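Local atomic coordinates of N-acetyltransferase (Staphylococcus aureus subsp. aureus, PDB entry 4M85), a protein that probably transfers an acetyl group from acetyl-CoA to an amine, as a GNAT-fold N-acetyltransferase. Residues D15-V23 with T118-R126; C72-L82 with K107-T118. All blocks are in the same frame, centred on the assembly; numbering follows the deposited sequence.

Strand 114-121 serves both contacts, and T118 belongs to each. Contact 1 uses the C-terminal part of that strand and the turn after it, with helix 13-26 lying across its face; contact 2 uses the N-terminal part and the loop before it, paired edge to edge with strand 68-77. Their chemistry follows from these places. Contact 1 is partly buried and rests on apolar side chains round F122. Contact 2 is the more buried, joined by backbone hydrogen bonds and by the E81 carboxylate, which holds two peptide N-H groups. The two meet directly: L19 CD1 of the helix packs against C72 SG of the strand, and V20 against I74.

Contact 1: residues D15-V23 with T118-R126; sequences DIAKLVYMV and TIATFAAYR
L19 lies squarely over one face of the F122 ring. Its CD2 sits 3.9 Å from the ring centroid and only 4° off the normal, a CH-pi contact, while CG and CD1 reach the CZ and CE2 side of the same ring. The two side chains cross at about a right angle. With CG of F122 anti to its carbonyl carbon (chi1 -74°), the ring swings back beneath the helix, although its CB does not aim there. K18 CB touches the ring edge near its plane, 4.0 Å from F122 CE1, before the rest of the lysine chain leads away. D15 adds its backbone O, 3.4 Å from F122 CZ, and its CB lies 4.1 Å from CE2, so D15, K18 and L19, which fall within about one helical turn, line the ring.

Back along the strand from F122 the contacts are smaller. L19 CD2 also rests 3.8 Å from A120 CB, and V23 CG2 reaches A120 CB and T118 CG2 at looser distances. At A120 the two backbones are nearest, its CA 6.2 Å from L19 CA; the axes of 15-23 and 118-121 approach to 8.5 Å, crossing at 109°. This is helix 13-26 laid over one face of the GNAT sheet; on the other face, I119 and T121 touch helix 130-140.

Farther out, M22 CE meets R126 NH2, the side chains arriving from opposite directions. R126 is held in place by its own segment: NH2 gives T121 O a bond of 2.9 Å that runs nearly along the carbonyl axis and within the guanidinium plane, and NE adds a weak one.

Between helix and strand the contact is thus made by methyls, an aromatic face and close packing; with no polar bond between the two segments, the fit probably depends on the shapes of L19, A120 and F122.

Contact 2: residues C72-L82 with K107-T118; sequences CIISYSGENEL and KEAKDDEYYIET
The carboxylate of E81 takes two consecutive peptide N-H groups from the loop opposite: OE2 receives E108 N at 2.7 Å through its syn lone pair, in a nearly straight bond of 169°, and OE1 receives A109 N at 2.9 Å. An extended chain with CG anti to the backbone N (chi1 -176°) carries the group across. R54 forms a salt bridge with OE2, and water 2 joins OE1 to G78 O.

Before this helix start, strands 72-77 and 114-118 run antiparallel. Y76 and Y115 exchange both backbone bonds, and the register then slips by one residue: E117 and T118 both face I74, a classic beta bulge. I74 O accepts E117 N at 2.8 Å and, weakly, T118 N. This bulge lies in the central strands of the GNAT fold; strand 114-121, fourth in the sheet order, probably corresponds to the one that, in GNAT enzymes, usually carries such a bulge beside the acetyl-CoA site.

Y76 and Y115 point the same way, side by side, and Y76 CE2 packs against Y115 CD2. Y76 OH gives E117 OE1 a very short bond of 2.5 Å, the oxygen near the ring plane with the carboxylate turned 67° from it; R54 also bonds this hydroxyl. On the other side of the sheet the Y114 ring covers the backbone, Y76 C standing 3.7 Å above its centre, and water 1 links Y114 OH to S75 O.

Where the strands part, G78 N bonds E113 O; in the loop before strand 114-118, K107 NZ makes a salt bridge to D111 OD1, 2.9 Å, from above its carboxylate plane.

Contact 1: residues D15-V23 with T118-R126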
loop_
_atom_site.group_PDB
_atom_site.type_symbol
_atom_site.label_atom_id
_atom_site.label_comp_id
_atom_site.label_asym_id
_atom_site.label_seq_id
_atom_site.Cartn_x
_atom_site.Cartn_y
_atom_site.Cartn_z
ATOM N N ASP A 15 4.775 -0.413 -12.520
ATOM C CA ASP A 15 3.965 0.768 -12.173
ATOM C C ASP A 15 3.614 0.792 -10.689
ATOM O O ASP A 15 3.693 1.831 -10.029
ATOM C CB ASP A 15 2.701 0.828 -13.041
ATOM C CG ASP A 15 2.983 1.340 -14.476
ATOM O OD1 ASP A 15 3.789 2.279 -14.643
ATOM O OD2 ASP A 15 2.374 0.819 -15.437
ATOM N N ILE A 16 3.251 -0.369 -10.153
ATOM C CA ILE A 16 3.017 -0.513 -8.720
ATOM C C ILE A 16 4.269 -0.039 -7.928
ATOM O O ILE A 16 4.149 0.726 -6.966
ATOM C CB ILE A 16 2.613 -1.953 -8.370
ATOM C CG1 ILE A 16 1.208 -2.263 -8.923
ATOM C CG2 ILE A 16 2.685 -2.192 -6.868
ATOM C CD1 ILE A 16 0.718 -3.687 -8.734
ATOM N N ALA A 17 5.460 -0.442 -8.361
ATOM C CA ALA A 17 6.690 -0.039 -7.680
ATOM C C ALA A 17 6.857 1.486 -7.627
ATOM O O ALA A 17 7.255 2.044 -6.624
ATOM C CB ALA A 17 7.892 -0.685 -8.369
ATOM N N LYS A 18 6.510 2.177 -8.698
ATOM C CA LYS A 18 6.638 3.635 -8.703
ATOM C C LYS A 18 5.692 4.244 -7.682
ATOM O O LYS A 18 6.081 5.139 -6.921
ATOM C CB LYS A 18 6.379 4.175 -10.105
ATOM C CG LYS A 18 7.423 3.738 -11.115
ATOM C CD LYS A 18 7.122 4.360 -12.474
ATOM C CE LYS A 18 7.844 3.645 -13.603
ATOM N NZ LYS A 18 7.457 4.248 -14.914
ATOM N N LEU A 19 4.470 3.718 -7.630
ATOM C CA LEU A 19 3.468 4.188 -6.668
ATOM C C LEU A 19 3.930 3.987 -5.222
ATOM O O LEU A 19 3.862 4.918 -4.418
ATOM C CB LEU A 19 2.125 3.486 -6.904
ATOM C CG LEU A 19 1.275 3.970 -8.089
ATOM C CD1 LEU A 19 0.185 2.966 -8.462
ATOM C CD2 LEU A 19 0.647 5.349 -7.826
ATOM N N VAL A 20 4.393 2.769 -4.902
ATOM C CA VAL A 20 4.872 2.436 -3.554
ATOM C C VAL A 20 6.103 3.285 -3.249
ATOM O O VAL A 20 6.220 3.842 -2.185
ATOM C CB VAL A 20 5.213 0.916 -3.423
ATOM C CG1 VAL A 20 5.947 0.603 -2.113
ATOM C CG2 VAL A 20 3.944 0.075 -3.529
ATOM N N TYR A 21 7.015 3.387 -4.200
ATOM C CA TYR A 21 8.195 4.218 -4.016
ATOM C C TYR A 21 7.811 5.644 -3.587
ATOM O O TYR A 21 8.411 6.218 -2.668
ATOM C CB TYR A 21 9.041 4.267 -5.299
ATOM C CG TYR A 21 10.317 5.018 -5.089
ATOM C CD1 TYR A 21 10.438 6.375 -5.419
ATOM C CD2 TYR A 21 11.404 4.379 -4.520
ATOM C CE1 TYR A 21 11.625 7.067 -5.177
ATOM C CE2 TYR A 21 12.582 5.053 -4.268
ATOM C CZ TYR A 21 12.695 6.389 -4.595
ATOM O OH TYR A 21 13.908 6.999 -4.325
ATOM N N MET A 22 6.828 6.227 -4.269
ATOM C CA MET A 22 6.392 7.601 -3.947
ATOM C C MET A 22 5.874 7.690 -2.522
ATOM O O MET A 22 6.175 8.638 -1.793
ATOM C CB MET A 22 5.314 8.078 -4.919
ATOM C CG MET A 22 5.862 8.744 -6.175
ATOM S SD MET A 22 4.656 8.711 -7.504
ATOM C CE MET A 22 3.098 9.071 -6.645
ATOM N N VAL A 23 5.103 6.696 -2.108
ATOM C CA VAL A 23 4.588 6.688 -0.757
ATOM C C VAL A 23 5.743 6.594 0.246
ATOM O O VAL A 23 5.764 7.328 1.240
ATOM C CB VAL A 23 3.578 5.546 -0.533
ATOM C CG1 VAL A 23 3.198 5.442 0.940
ATOM C CG2 VAL A 23 2.326 5.785 -1.365
ATOM N N THR A 118 -2.134 0.779 1.675
ATOM C CA THR A 118 -1.780 1.774 0.665
ATOM C C THR A 118 -2.943 2.014 -0.311
ATOM O O THR A 118 -3.547 1.056 -0.792
ATOM C CB THR A 118 -0.556 1.300 -0.186
ATOM O OG1 THR A 118 0.580 1.062 0.646
ATOM C CG2 THR A 118 -0.186 2.330 -1.186
ATOM N N ILE A 119 -3.261 3.287 -0.563
ATOM C CA ILE A 119 -4.141 3.687 -1.665
ATOM C C ILE A 119 -3.432 4.781 -2.409
ATOM O O ILE A 119 -3.236 5.846 -1.847
ATOM C CB ILE A 119 -5.497 4.259 -1.206
ATOM C CG1 ILE A 119 -6.225 3.274 -0.324
ATOM C CG2 ILE A 119 -6.340 4.577 -2.427
ATOM C CD1 ILE A 119 -7.479 3.828 0.327
ATOM N N ALA A 120 -3.036 4.525 -3.659
ATOM C CA ALA A 120 -2.140 5.435 -4.367
ATOM C C ALA A 120 -2.588 5.685 -5.802
ATOM O O ALA A 120 -3.060 4.779 -6.488
ATOM C CB ALA A 120 -0.704 4.900 -4.328
ATOM N N THR A 121 -2.440 6.924 -6.259
ATOM C CA THR A 121 -2.837 7.281 -7.631
ATOM C C THR A 121 -1.703 8.075 -8.268
ATOM O O THR A 121 -1.123 8.934 -7.623
ATOM C CB THR A 121 -4.152 8.119 -7.652
ATOM O OG1 THR A 121 -5.159 7.469 -6.885
ATOM C CG2 THR A 121 -4.709 8.266 -9.057
ATOM N N PHE A 122 -1.388 7.789 -9.531
ATOM C CA PHE A 122 -0.460 8.639 -10.281
ATOM C C PHE A 122 -1.031 10.059 -10.465
ATOM O O PHE A 122 -2.232 10.248 -10.706
ATOM C CB PHE A 122 -0.125 8.039 -11.645
ATOM C CG PHE A 122 0.805 6.861 -11.583
ATOM C CD1 PHE A 122 2.117 7.022 -11.145
ATOM C CD2 PHE A 122 0.362 5.594 -11.956
ATOM C CE1 PHE A 122 2.980 5.943 -11.095
ATOM C CE2 PHE A 122 1.216 4.504 -11.898
ATOM C CZ PHE A 122 2.525 4.680 -11.475
ATOM N N ALA A 123 -0.156 11.053 -10.339
ATOM C CA ALA A 123 -0.542 12.473 -10.447
ATOM C C ALA A 123 -1.366 12.799 -11.709
ATOM O O ALA A 123 -2.314 13.567 -11.659
ATOM C CB ALA A 123 0.715 13.350 -10.365
ATOM N N ALA A 124 -1.015 12.179 -12.828
ATOM C CA ALA A 124 -1.691 12.422 -14.110
ATOM C C ALA A 124 -3.144 11.946 -14.113
ATOM O O ALA A 124 -3.920 12.349 -14.976
ATOM C CB ALA A 124 -0.920 11.747 -15.246
ATOM N N TYR A 125 -3.512 11.092 -13.158
ATOM C CA TYR A 125 -4.865 10.542 -13.142
ATOM C C TYR A 125 -5.660 11.054 -11.953
ATOM O O TYR A 125 -6.764 10.596 -11.720
ATOM C CB TYR A 125 -4.837 9.016 -13.181
ATOM C CG TYR A 125 -4.190 8.456 -14.420
ATOM C CD1 TYR A 125 -4.912 8.292 -15.597
ATOM C CD2 TYR A 125 -2.854 8.101 -14.418
ATOM C CE1 TYR A 125 -4.305 7.793 -16.743
ATOM C CE2 TYR A 125 -2.233 7.602 -15.547
ATOM C CZ TYR A 125 -2.958 7.444 -16.707
ATOM O OH TYR A 125 -2.313 6.938 -17.812
ATOM N N ARG A 126 -5.113 12.035 -11.231
ATOM C CA ARG A 126 -5.779 12.564 -10.052
ATOM C C ARG A 126 -7.019 13.367 -10.418
ATOM O O ARG A 126 -7.120 13.907 -11.523
ATOM C CB ARG A 126 -4.831 13.396 -9.187
ATOM C CG ARG A 126 -4.175 12.541 -8.120
ATOM C CD ARG A 126 -2.919 13.164 -7.520
ATOM N NE ARG A 126 -1.988 12.114 -7.123
ATOM C CZ ARG A 126 -0.884 12.302 -6.414
ATOM N NH1 ARG A 126 -0.550 13.524 -5.993
ATOM N NH2 ARG A 126 -0.110 11.253 -6.119
#

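Contact 2: residues C72-L82 with K107-T118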
loop_
_atom_site.group_PDB
_atom_site.type_symbol
_atom_site.label_atom_id
_atom_site.label_comp_id
_atom_site.label_asym_id
_atom_site.label_seq_id
_atom_site.Cartn_x
_atom_site.Cartn_y
_atom_site.Cartn_z
ATOM N N CYS A 72 -3.541 2.071 -7.460
ATOM C CA CYS A 72 -3.676 0.769 -6.811
ATOM C C CYS A 72 -4.023 0.866 -5.354
ATOM O O CYS A 72 -3.851 1.915 -4.736
ATOM C CB CYS A 72 -2.429 -0.077 -6.964
ATOM S SG CYS A 72 -1.052 0.462 -5.954
ATOM N N ILE A 73 -4.559 -0.245 -4.835
ATOM C CA ILE A 73 -4.910 -0.380 -3.435
ATOM C C ILE A 73 -4.344 -1.703 -2.892
ATOM O O ILE A 73 -4.472 -2.724 -3.537
ATOM C CB ILE A 73 -6.435 -0.272 -3.194
ATOM C CG1 ILE A 73 -6.719 -0.260 -1.701
ATOM C CG2 ILE A 73 -7.214 -1.399 -3.883
ATOM C CD1 ILE A 73 -8.038 0.375 -1.316
ATOM N N ILE A 74 -3.703 -1.657 -1.718
ATOM C CA ILE A 74 -2.914 -2.813 -1.203
ATOM C C ILE A 74 -3.457 -3.161 0.171
ATOM O O ILE A 74 -3.507 -2.313 1.029
ATOM C CB ILE A 74 -1.404 -2.472 -1.058
ATOM C CG1 ILE A 74 -0.881 -1.845 -2.346
ATOM C CG2 ILE A 74 -0.578 -3.711 -0.685
ATOM C CD1 ILE A 74 0.591 -1.461 -2.343
ATOM N N SER A 75 -3.873 -4.420 0.345
ATOM C CA SER A 75 -4.494 -4.884 1.573
ATOM C C SER A 75 -4.228 -6.374 1.810
ATOM O O SER A 75 -4.036 -7.113 0.871
ATOM C CB SER A 75 -5.986 -4.647 1.520
ATOM O OG SER A 75 -6.606 -5.449 0.529
ATOM N N TYR A 76 -4.238 -6.773 3.078
ATOM C CA TYR A 76 -3.916 -8.153 3.516
ATOM C C TYR A 76 -4.273 -8.292 5.006
ATOM O O TYR A 76 -4.464 -7.273 5.700
ATOM C CB TYR A 76 -2.427 -8.457 3.288
ATOM C CG TYR A 76 -1.535 -7.320 3.705
ATOM C CD1 TYR A 76 -0.999 -6.449 2.772
ATOM C CD2 TYR A 76 -1.254 -7.087 5.041
ATOM C CE1 TYR A 76 -0.222 -5.371 3.151
ATOM C CE2 TYR A 76 -0.466 -6.021 5.425
ATOM C CZ TYR A 76 0.039 -5.161 4.478
ATOM O OH TYR A 76 0.828 -4.103 4.888
ATOM N N SER A 77 -4.345 -9.526 5.524
ATOM C CA SER A 77 -4.764 -9.707 6.921
ATOM C C SER A 77 -3.773 -9.111 7.881
ATOM O O SER A 77 -2.562 -9.282 7.724
ATOM C CB SER A 77 -4.992 -11.196 7.292
ATOM O OG SER A 77 -3.874 -11.964 6.926
ATOM N N GLY A 78 -4.291 -8.423 8.890
ATOM C CA GLY A 78 -3.454 -7.901 9.962
ATOM C C GLY A 78 -2.730 -8.996 10.743
ATOM O O GLY A 78 -1.615 -8.801 11.226
ATOM N N GLU A 79 -3.330 -10.178 10.832
ATOM C CA GLU A 79 -2.706 -11.222 11.630
ATOM C C GLU A 79 -1.443 -11.769 10.975
ATOM O O GLU A 79 -0.538 -12.185 11.664
ATOM C CB GLU A 79 -3.691 -12.323 12.007
ATOM C CG GLU A 79 -4.202 -13.219 10.900
ATOM C CD GLU A 79 -5.025 -14.370 11.457
ATOM O OE1 GLU A 79 -4.971 -14.593 12.691
ATOM O OE2 GLU A 79 -5.729 -15.045 10.677
ATOM N N ASN A 80 -1.351 -11.713 9.655
ATOM C CA ASN A 80 -0.141 -12.138 8.968
ATOM C C ASN A 80 0.816 -10.995 8.575
ATOM O O ASN A 80 1.764 -11.217 7.817
ATOM C CB ASN A 80 -0.533 -12.957 7.747
ATOM C CG ASN A 80 -1.072 -14.344 8.107
ATOM O OD1 ASN A 80 -0.837 -14.860 9.185
ATOM N ND2 ASN A 80 -1.790 -14.949 7.183
ATOM N N GLU A 81 0.599 -9.794 9.109
ATOM C CA GLU A 81 1.343 -8.595 8.674
ATOM C C GLU A 81 2.860 -8.762 8.759
ATOM O O GLU A 81 3.572 -8.508 7.790
ATOM C CB GLU A 81 0.958 -7.358 9.504
ATOM C CG GLU A 81 1.627 -6.078 9.025
ATOM C CD GLU A 81 1.355 -4.859 9.904
ATOM O OE1 GLU A 81 0.479 -4.894 10.801
ATOM O OE2 GLU A 81 2.032 -3.833 9.696
ATOM N N LEU A 82 3.344 -9.132 9.942
ATOM C CA LEU A 82 4.781 -9.277 10.169
ATOM C C LEU A 82 5.360 -10.472 9.382
ATOM O O LEU A 82 6.521 -10.449 9.020
ATOM C CB LEU A 82 5.083 -9.375 11.670
ATOM C CG LEU A 82 4.789 -8.124 12.513
ATOM C CD1 LEU A 82 5.431 -8.265 13.889
ATOM C CD2 LEU A 82 5.292 -6.858 11.845
ATOM N N LYS A 107 4.552 -2.878 13.168
ATOM C CA LYS A 107 3.243 -3.479 13.015
ATOM C C LYS A 107 2.238 -2.330 12.928
ATOM O O LYS A 107 1.957 -1.671 13.928
ATOM C CB LYS A 107 2.927 -4.389 14.225
ATOM C CG LYS A 107 1.768 -5.362 14.028
ATOM C CD LYS A 107 1.605 -6.272 15.247
ATOM C CE LYS A 107 0.495 -7.304 15.068
ATOM N NZ LYS A 107 -0.853 -6.764 15.393
ATOM N N GLU A 108 1.706 -2.092 11.729
ATOM C CA GLU A 108 0.788 -0.969 11.484
ATOM C C GLU A 108 -0.675 -1.307 11.810
ATOM O O GLU A 108 -1.463 -0.408 12.027
ATOM C CB GLU A 108 0.911 -0.467 10.018
ATOM C CG GLU A 108 2.329 -0.100 9.560
ATOM C CD GLU A 108 2.408 0.400 8.113
ATOM O OE1 GLU A 108 1.354 0.731 7.521
ATOM O OE2 GLU A 108 3.520 0.458 7.544
ATOM N N ALA A 109 -1.018 -2.597 11.855
ATOM C CA ALA A 109 -2.404 -3.044 11.964
ATOM C C ALA A 109 -2.650 -3.934 13.173
ATOM O O ALA A 109 -1.763 -4.160 13.979
ATOM C CB ALA A 109 -2.808 -3.764 10.698
ATOM N N LYS A 110 -3.867 -4.443 13.293
ATOM C CA LYS A 110 -4.235 -5.270 14.426
ATOM C C LYS A 110 -4.701 -6.621 13.909
ATOM O O LYS A 110 -5.119 -6.746 12.755
ATOM C CB LYS A 110 -5.325 -4.583 15.240
ATOM C CG LYS A 110 -4.826 -3.425 16.082
ATOM C CD LYS A 110 -5.974 -2.774 16.823
ATOM C CE LYS A 110 -5.618 -1.381 17.325
ATOM N NZ LYS A 110 -6.829 -0.649 17.806
ATOM N N ASP A 111 -4.624 -7.632 14.761
ATOM C CA ASP A 111 -4.796 -9.005 14.323
ATOM C C ASP A 111 -6.204 -9.339 13.867
ATOM O O ASP A 111 -6.380 -10.278 13.090
ATOM C CB ASP A 111 -4.373 -9.966 15.437
ATOM C CG ASP A 111 -2.923 -9.768 15.869
ATOM O OD1 ASP A 111 -2.078 -9.390 15.034
ATOM O OD2 ASP A 111 -2.630 -9.987 17.052
ATOM N N ASP A 112 -7.208 -8.593 14.318
ATOM C CA ASP A 112 -8.592 -8.854 13.870
ATOM C C ASP A 112 -9.026 -8.014 12.673
ATOM O O ASP A 112 -10.234 -7.905 12.405
ATOM C CB ASP A 112 -9.595 -8.655 15.021
ATOM C CG ASP A 112 -9.666 -7.213 15.511
ATOM O OD1 ASP A 112 -8.640 -6.497 15.475
ATOM O OD2 ASP A 112 -10.755 -6.807 15.976
ATOM N N GLU A 113 -8.058 -7.455 11.942
ATOM C CA GLU A 113 -8.325 -6.533 10.824
ATOM C C GLU A 113 -7.810 -7.033 9.486
ATOM O O GLU A 113 -6.774 -7.680 9.411
ATOM C CB GLU A 113 -7.663 -5.155 11.075
ATOM C CG GLU A 113 -8.141 -4.422 12.318
ATOM C CD GLU A 113 -7.320 -3.215 12.695
ATOM O OE1 GLU A 113 -6.206 -2.978 12.152
ATOM O OE2 GLU A 113 -7.796 -2.499 13.592
ATOM N N TYR A 114 -8.552 -6.715 8.424
ATOM C CA TYR A 114 -8.019 -6.769 7.078
ATOM C C TYR A 114 -7.512 -5.359 6.738
ATOM O O TYR A 114 -8.305 -4.438 6.452
ATOM C CB TYR A 114 -9.065 -7.289 6.107
ATOM C CG TYR A 114 -8.457 -8.112 5.024
ATOM C CD1 TYR A 114 -8.352 -9.499 5.139
ATOM C CD2 TYR A 114 -7.938 -7.495 3.872
ATOM C CE1 TYR A 114 -7.752 -10.251 4.129
ATOM C CE2 TYR A 114 -7.354 -8.233 2.850
ATOM C CZ TYR A 114 -7.263 -9.604 2.975
ATOM O OH TYR A 114 -6.667 -10.289 1.940
ATOM N N TYR A 115 -6.189 -5.205 6.828
ATOM C CA TYR A 115 -5.511 -3.904 6.773
ATOM C C TYR A 115 -5.298 -3.431 5.356
ATOM O O TYR A 115 -4.732 -4.143 4.525
ATOM C CB TYR A 115 -4.134 -3.972 7.475
ATOM C CG TYR A 115 -3.331 -2.687 7.481
ATOM C CD1 TYR A 115 -3.873 -1.498 7.982
ATOM C CD2 TYR A 115 -2.003 -2.663 7.035
ATOM C CE1 TYR A 115 -3.132 -0.331 8.024
ATOM C CE2 TYR A 115 -1.260 -1.506 7.078
ATOM C CZ TYR A 115 -1.840 -0.350 7.559
ATOM O OH TYR A 115 -1.130 0.791 7.600
ATOM N N ILE A 116 -5.733 -2.203 5.098
ATOM C CA ILE A 116 -5.494 -1.544 3.842
ATOM C C ILE A 116 -4.281 -0.646 4.077
ATOM O O ILE A 116 -4.386 0.403 4.695
ATOM C CB ILE A 116 -6.699 -0.698 3.421
ATOM C CG1 ILE A 116 -7.956 -1.573 3.297
ATOM C CG2 ILE A 116 -6.416 -0.044 2.086
ATOM C CD1 ILE A 116 -9.247 -0.805 3.201
ATOM N N GLU A 117 -3.142 -1.069 3.558
ATOM C CA GLU A 117 -1.889 -0.397 3.803
ATOM C C GLU A 117 -1.726 0.864 2.937
ATOM O O GLU A 117 -1.207 1.870 3.408
ATOM C CB GLU A 117 -0.730 -1.369 3.515
ATOM C CG GLU A 117 0.658 -0.790 3.766
ATOM C CD GLU A 117 1.776 -1.563 3.055
ATOM O OE1 GLU A 117 1.747 -2.804 3.004
ATOM O OE2 GLU A 117 2.703 -0.916 2.547
ATOM N N THR A 118 -2.134 0.779 1.675
ATOM C CA THR A 118 -1.780 1.774 0.665
ATOM C C THR A 118 -2.943 2.014 -0.311
ATOM O O THR A 118 -3.547 1.056 -0.792
ATOM C CB THR A 118 -0.556 1.300 -0.186
ATOM O OG1 THR A 118 0.580 1.062 0.646
ATOM C CG2 THR A 118 -0.186 2.330 -1.186
HETATM O O HOH W 1 -5.848 -8.670 -0.284
HETATM O O HOH W 2 -0.980 -6.654 12.284
HETATM O O HOH W 3 -6.731 -10.327 10.447
#